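Long-range contacts in filamentation induced by cAMP protein Fic (Desulfovibrio alaskensis, PDB 4RGL), which is of unknown specific function but belongs to the Fic/DOC family, combining a mostly helical Fic body with a C-terminal domain of the helix-turn-helix class: residues 49-53 against 91-96; 98-103 against 196-202. Residues are numbered along the deposited sequence.

Contact 1: 49-53 against 91-96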
loop_
_atom_site.group_PDB
_atom_site.type_symbol
_atom_site.label_atom_id
_atom_site.label_comp_id
_atom_site.label_asym_id
_atom_site.label_seq_id
_atom_site.Cartn_x
_atom_site.Cartn_y
_atom_site.Cartn_z
ATOM N N ARG A 49 -0.319 -1.339 2.400
ATOM C CA ARG A 49 0.732 -0.415 2.821
ATOM C C ARG A 49 2.110 -1.109 2.786
ATOM O O ARG A 49 3.060 -0.541 2.257
ATOM C CB ARG A 49 0.431 0.136 4.230
ATOM C CG ARG A 49 1.497 1.109 4.781
ATOM C CD ARG A 49 1.768 2.299 3.849
ATOM N NE ARG A 49 0.536 2.997 3.450
ATOM C CZ ARG A 49 -0.056 3.942 4.177
ATOM N NH1 ARG A 49 0.408 4.249 5.381
ATOM N NH2 ARG A 49 -1.145 4.544 3.731
ATOM N N ILE A 50 2.189 -2.374 3.275
ATOM C CA ILE A 50 3.433 -3.147 3.259
ATOM C C ILE A 50 3.887 -3.381 1.791
ATOM O O ILE A 50 5.069 -3.204 1.482
ATOM C CB ILE A 50 3.270 -4.489 4.036
ATOM C CG1 ILE A 50 3.086 -4.223 5.559
ATOM C CG2 ILE A 50 4.463 -5.419 3.782
ATOM C CD1 ILE A 50 2.837 -5.505 6.433
ATOM N N ARG A 51 2.922 -3.700 0.877
ATOM C CA ARG A 51 3.213 -3.879 -0.555
ATOM C C ARG A 51 3.765 -2.586 -1.166
ATOM O O ARG A 51 4.743 -2.631 -1.915
ATOM C CB ARG A 51 1.957 -4.328 -1.318
ATOM C CG ARG A 51 1.544 -5.766 -1.033
ATOM C CD ARG A 51 0.300 -6.147 -1.805
ATOM N NE ARG A 51 0.527 -6.106 -3.249
ATOM C CZ ARG A 51 -0.448 -6.098 -4.151
ATOM N NH1 ARG A 51 -1.719 -6.075 -3.764
ATOM N NH2 ARG A 51 -0.161 -6.063 -5.445
ATOM N N THR A 52 3.141 -1.426 -0.835
ATOM C CA THR A 52 3.600 -0.108 -1.296
ATOM C C THR A 52 5.064 0.145 -0.847
ATOM O O THR A 52 5.911 0.508 -1.669
ATOM C CB THR A 52 2.656 0.993 -0.757
ATOM O OG1 THR A 52 1.404 0.899 -1.430
ATOM C CG2 THR A 52 3.232 2.399 -0.926
ATOM N N ILE A 53 5.351 -0.078 0.441
ATOM C CA ILE A 53 6.670 0.166 1.009
ATOM C C ILE A 53 7.704 -0.776 0.378
ATOM O O ILE A 53 8.724 -0.310 -0.132
ATOM C CB ILE A 53 6.628 0.020 2.558
ATOM C CG1 ILE A 53 5.747 1.141 3.186
ATOM C CG2 ILE A 53 8.041 0.033 3.147
ATOM C CD1 ILE A 53 5.301 0.873 4.582
ATOM N N ALA A 91 10.461 4.211 6.297
ATOM C CA ALA A 91 9.401 4.298 5.287
ATOM C C ALA A 91 8.021 4.099 5.923
ATOM O O ALA A 91 7.131 4.937 5.736
ATOM C CB ALA A 91 9.630 3.271 4.197
ATOM N N PHE A 92 7.862 3.029 6.747
ATOM C CA PHE A 92 6.598 2.768 7.441
ATOM C C PHE A 92 6.213 3.955 8.324
ATOM O O PHE A 92 5.054 4.365 8.332
ATOM C CB PHE A 92 6.683 1.478 8.281
ATOM C CG PHE A 92 5.466 1.245 9.150
ATOM C CD1 PHE A 92 4.267 0.811 8.594
ATOM C CD2 PHE A 92 5.510 1.494 10.520
ATOM C CE1 PHE A 92 3.132 0.638 9.390
ATOM C CE2 PHE A 92 4.378 1.314 11.314
ATOM C CZ PHE A 92 3.200 0.876 10.749
ATOM N N ALA A 93 7.187 4.526 9.035
ATOM C CA ALA A 93 6.955 5.678 9.892
ATOM C C ALA A 93 6.506 6.903 9.072
ATOM O O ALA A 93 5.632 7.659 9.514
ATOM C CB ALA A 93 8.215 6.005 10.670
ATOM N N THR A 94 7.070 7.064 7.855
ATOM C CA THR A 94 6.796 8.215 6.993
ATOM C C THR A 94 5.365 8.141 6.419
ATOM O O THR A 94 4.628 9.128 6.486
ATOM C CB THR A 94 7.844 8.289 5.867
ATOM O OG1 THR A 94 9.145 8.171 6.439
ATOM C CG2 THR A 94 7.747 9.574 5.065
ATOM N N TYR A 95 4.971 6.969 5.863
ATOM C CA TYR A 95 3.637 6.803 5.257
ATOM C C TYR A 95 2.520 6.920 6.309
ATOM O O TYR A 95 1.428 7.388 5.988
ATOM C CB TYR A 95 3.531 5.457 4.524
ATOM C CG TYR A 95 4.126 5.477 3.132
ATOM C CD1 TYR A 95 5.485 5.246 2.929
ATOM C CD2 TYR A 95 3.324 5.674 2.010
ATOM C CE1 TYR A 95 6.041 5.261 1.648
ATOM C CE2 TYR A 95 3.864 5.671 0.721
ATOM C CZ TYR A 95 5.226 5.478 0.545
ATOM O OH TYR A 95 5.771 5.500 -0.714
ATOM N N GLU A 96 2.797 6.523 7.568
ATOM C CA GLU A 96 1.786 6.595 8.627
ATOM C C GLU A 96 1.540 8.052 9.068
ATOM O O GLU A 96 0.548 8.325 9.739
ATOM C CB GLU A 96 2.190 5.731 9.840
ATOM C CG GLU A 96 2.191 4.232 9.559
ATOM C CD GLU A 96 0.876 3.665 9.052
ATOM O OE1 GLU A 96 -0.155 3.835 9.743
ATOM O OE2 GLU A 96 0.896 2.978 8.004
#

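Contact 2: 98-103 against 196-202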
loop_
_atom_site.group_PDB
_atom_site.type_symbol
_atom_site.label_atom_id
_atom_site.label_comp_id
_atom_site.label_asym_id
_atom_site.label_seq_id
_atom_site.Cartn_x
_atom_site.Cartn_y
_atom_site.Cartn_z
HETATM N N MSE A 98 1.094 10.661 6.869
HETATM C CA MSE A 98 0.560 11.405 5.715
HETATM C C MSE A 98 -0.614 12.283 6.106
HETATM O O MSE A 98 -0.839 13.316 5.471
HETATM C CB MSE A 98 0.134 10.455 4.602
HETATM C CG MSE A 98 1.289 9.705 3.975
HETATM SE SE MSE A 98 0.747 8.717 2.409
HETATM C CE MSE A 98 0.673 10.000 1.317
ATOM N N GLU A 99 -1.393 11.864 7.133
ATOM C CA GLU A 99 -2.571 12.615 7.593
ATOM C C GLU A 99 -2.192 14.070 7.958
ATOM O O GLU A 99 -2.992 14.984 7.754
ATOM C CB GLU A 99 -3.217 11.905 8.808
ATOM C CG GLU A 99 -4.560 12.501 9.242
ATOM C CD GLU A 99 -5.713 12.296 8.266
ATOM O OE1 GLU A 99 -5.968 11.129 7.886
ATOM O OE2 GLU A 99 -6.439 13.280 7.993
ATOM N N ASP A 100 -0.945 14.279 8.429
ATOM C CA ASP A 100 -0.468 15.594 8.883
ATOM C C ASP A 100 -0.149 16.549 7.711
ATOM O O ASP A 100 -0.064 17.765 7.927
ATOM C CB ASP A 100 0.806 15.433 9.753
ATOM C CG ASP A 100 0.651 14.502 10.948
ATOM O OD1 ASP A 100 -0.502 14.322 11.421
ATOM O OD2 ASP A 100 1.690 14.020 11.465
ATOM N N TRP A 101 0.135 16.001 6.503
ATOM C CA TRP A 101 0.729 16.800 5.439
ATOM C C TRP A 101 -0.263 17.228 4.348
ATOM O O TRP A 101 -1.132 16.454 3.929
ATOM C CB TRP A 101 1.884 16.053 4.785
ATOM C CG TRP A 101 2.901 15.553 5.759
ATOM C CD1 TRP A 101 3.435 16.237 6.812
ATOM C CD2 TRP A 101 3.603 14.310 5.694
ATOM N NE1 TRP A 101 4.344 15.451 7.471
ATOM C CE2 TRP A 101 4.488 14.271 6.791
ATOM C CE3 TRP A 101 3.565 13.216 4.814
ATOM C CZ2 TRP A 101 5.315 13.174 7.045
ATOM C CZ3 TRP A 101 4.372 12.122 5.077
ATOM C CH2 TRP A 101 5.244 12.112 6.174
ATOM N N ASP A 102 -0.053 18.452 3.838
ATOM C CA ASP A 102 -0.683 18.991 2.652
ATOM C C ASP A 102 0.372 19.046 1.542
ATOM O O ASP A 102 1.455 19.600 1.755
ATOM C CB ASP A 102 -1.281 20.392 2.956
ATOM C CG ASP A 102 -2.048 21.026 1.804
ATOM O OD1 ASP A 102 -1.534 20.997 0.660
ATOM O OD2 ASP A 102 -3.077 21.683 2.071
ATOM N N ALA A 103 0.112 18.372 0.412
ATOM C CA ALA A 103 1.108 18.168 -0.651
ATOM C C ALA A 103 1.728 19.502 -1.178
ATOM O O ALA A 103 2.815 19.479 -1.760
ATOM C CB ALA A 103 0.485 17.411 -1.800
ATOM N N TRP A 196 4.806 11.433 -2.486
ATOM C CA TRP A 196 4.047 12.653 -2.689
ATOM C C TRP A 196 2.927 12.443 -3.714
ATOM O O TRP A 196 1.857 13.032 -3.564
ATOM C CB TRP A 196 4.959 13.807 -3.105
ATOM C CG TRP A 196 4.791 15.025 -2.242
ATOM C CD1 TRP A 196 4.309 16.240 -2.629
ATOM C CD2 TRP A 196 4.889 15.072 -0.812
ATOM N NE1 TRP A 196 4.227 17.081 -1.545
ATOM C CE2 TRP A 196 4.532 16.376 -0.410
ATOM C CE3 TRP A 196 5.274 14.141 0.173
ATOM C CZ2 TRP A 196 4.570 16.783 0.925
ATOM C CZ3 TRP A 196 5.273 14.534 1.498
ATOM C CH2 TRP A 196 4.941 15.842 1.865
ATOM N N GLN A 197 3.116 11.515 -4.675
ATOM C CA GLN A 197 2.031 11.169 -5.589
ATOM C C GLN A 197 0.865 10.530 -4.807
ATOM O O GLN A 197 -0.285 10.930 -4.986
ATOM C CB GLN A 197 2.515 10.237 -6.700
ATOM C CG GLN A 197 1.384 9.812 -7.637
ATOM C CD GLN A 197 1.854 8.933 -8.744
ATOM O OE1 GLN A 197 2.698 9.317 -9.555
ATOM N NE2 GLN A 197 1.189 7.799 -8.911
ATOM N N THR A 198 1.185 9.619 -3.860
ATOM C CA THR A 198 0.188 9.009 -2.977
ATOM C C THR A 198 -0.499 10.092 -2.116
ATOM O O THR A 198 -1.702 10.003 -1.859
ATOM C CB THR A 198 0.847 7.928 -2.091
ATOM O OG1 THR A 198 1.551 7.003 -2.920
ATOM C CG2 THR A 198 -0.161 7.187 -1.235
ATOM N N LEU A 199 0.262 11.132 -1.702
ATOM C CA LEU A 199 -0.289 12.199 -0.867
ATOM C C LEU A 199 -1.268 13.045 -1.659
ATOM O O LEU A 199 -2.377 13.289 -1.188
ATOM C CB LEU A 199 0.833 13.081 -0.278
ATOM C CG LEU A 199 0.375 14.140 0.753
ATOM C CD1 LEU A 199 -0.327 13.488 1.951
ATOM C CD2 LEU A 199 1.520 14.956 1.216
ATOM N N ILE A 200 -0.893 13.436 -2.898
ATOM C CA ILE A 200 -1.775 14.220 -3.773
ATOM C C ILE A 200 -3.092 13.432 -4.045
ATOM O O ILE A 200 -4.173 14.029 -4.049
ATOM C CB ILE A 200 -1.049 14.601 -5.098
ATOM C CG1 ILE A 200 0.198 15.465 -4.808
ATOM C CG2 ILE A 200 -2.004 15.322 -6.065
ATOM C CD1 ILE A 200 1.112 15.676 -5.996
ATOM N N LEU A 201 -2.997 12.081 -4.174
ATOM C CA LEU A 201 -4.177 11.245 -4.421
ATOM C C LEU A 201 -5.028 11.073 -3.148
ATOM O O LEU A 201 -6.256 11.099 -3.236
ATOM C CB LEU A 201 -3.783 9.867 -4.976
ATOM C CG LEU A 201 -3.172 9.856 -6.395
ATOM C CD1 LEU A 201 -2.904 8.447 -6.852
ATOM C CD2 LEU A 201 -4.081 10.563 -7.398
ATOM N N ARG A 202 -4.384 10.906 -1.960
ATOM C CA ARG A 202 -5.166 10.718 -0.732
ATOM C C ARG A 202 -5.756 12.059 -0.235
ATOM O O ARG A 202 -6.766 12.052 0.471
ATOM C CB ARG A 202 -4.349 10.041 0.375
ATOM C CG ARG A 202 -3.282 10.896 0.992
ATOM C CD ARG A 202 -2.972 10.417 2.395
ATOM N NE ARG A 202 -4.015 10.817 3.344
ATOM C CZ ARG A 202 -4.195 10.246 4.529
ATOM N NH1 ARG A 202 -3.481 9.180 4.876
ATOM N NH2 ARG A 202 -5.144 10.684 5.345
#

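Contact 1: 49-53 against 91-96
Two bumps interlock where 49-53, part of helix 42-59, crosses 91-96 at the C-terminal end of helix 82-95. The local axes approach to 10.5 Å and their N-to-C directions differ by 121°, so the segments cross obliquely; together they bury 334 Å². The larger bump is Y95, whose CA-CB bond points toward the other helix. Its ring fills a hollow bordered by R49, T52 and I53: Y95 CE2 lies 3.7 Å from T52 CG2, and Y95 CD1 lies 4.1 Å from I53 CG1. S56, which also touches the Y95 side chain, completes the i, i+3, i+4, i+7 spacing of a hole receiving a knob. I53 returns the fit, reaching A91 through CG2 (3.8 Å to A91 CB) and F92 through CD1 (3.7 Å to F92 CA). Within the two segments the closest CA atoms are those of I53 and A91, 6.5 Å apart, a spacing that the small A91 side chain accommodates. I73 of helix 66-74 packs against both I53 and F92.

R49 closes another side. Its chain curls (chi2 and chi3 both p), placing the guanidinium face over Y95 CD2 and bringing NH1 within 3.0 Å of E96 OE2 in a salt bridge; NH2 is hydrogen-bonded to A209 O. T52 turns its hydroxyl to E214, leaving its methyl against the tyrosine. The result is oblique helix-helix packing with knob-into-hole character, and a serine-xxx-Glu-Asn pattern that begins at S56 and runs just past the end of helix 42-59 is consistent with the inhibitory helix of class II Fic proteins.

Contact 2: 98-103 against 196-202
L199 lies at the apolar centre, pointing from helix 189-202 toward the loop 98-103, which wraps around it. The selenomethionine M98 meets its base, with CE 3.5 Å from L199 CB, while W101 CB and A103 CB stand 3.8 and 4.0 Å from L199 CD2. A103 also packs on I200 (A103 CB to I200 CG1, 3.6 Å), where the two backbones are closest, 5.8 Å between the CA atoms. The W101 and W196 rings extend this centre obliquely: their six-membered rings have centroids 5.9 Å apart and planes at 31°.

Further out, W196 NE1 donates a hydrogen bond of 2.8 Å to A103 O at 154°, tying the loop backbone to the helix. At the other end, R202 lays a guanidinium face over the backbone near M98 and E99; its NH2 forms a salt bridge with E99 OE1 at 2.7 Å, although the hydrogen-bond angle, 126°, makes that bond weak. In all, 509 Å² is buried.

Helix 106-117 receives both tryptophans, W101 on D108 and A112, W196 on L109 and A112. Helix 168-182 packs on I200 through S172 and F175, and helix 238-257 meets Q197 and L201.

From the N terminus, helix 42-59 comes first. Contact 1 closes a loop of 37 intervening residues, including helix 66-74, by returning helix 82-95 to it. A single residue separates its second segment from the start of contact 2, which spans 92 intervening residues, among them helices 106-117, 150-163 and 168-182, the two-stranded sheet 133-134/142-143 and the first turns of helix 189-202. The contacts therefore follow in series, neither nesting nor crossing. Their centres lie 13 Å apart, yet they touch, with T94 O 3.1 Å from W101 CH2. Consequently the end of helix 82-95 and the adjoining loop link the early helix 42-59 to helix 189-202 of the Fic/DOC family region.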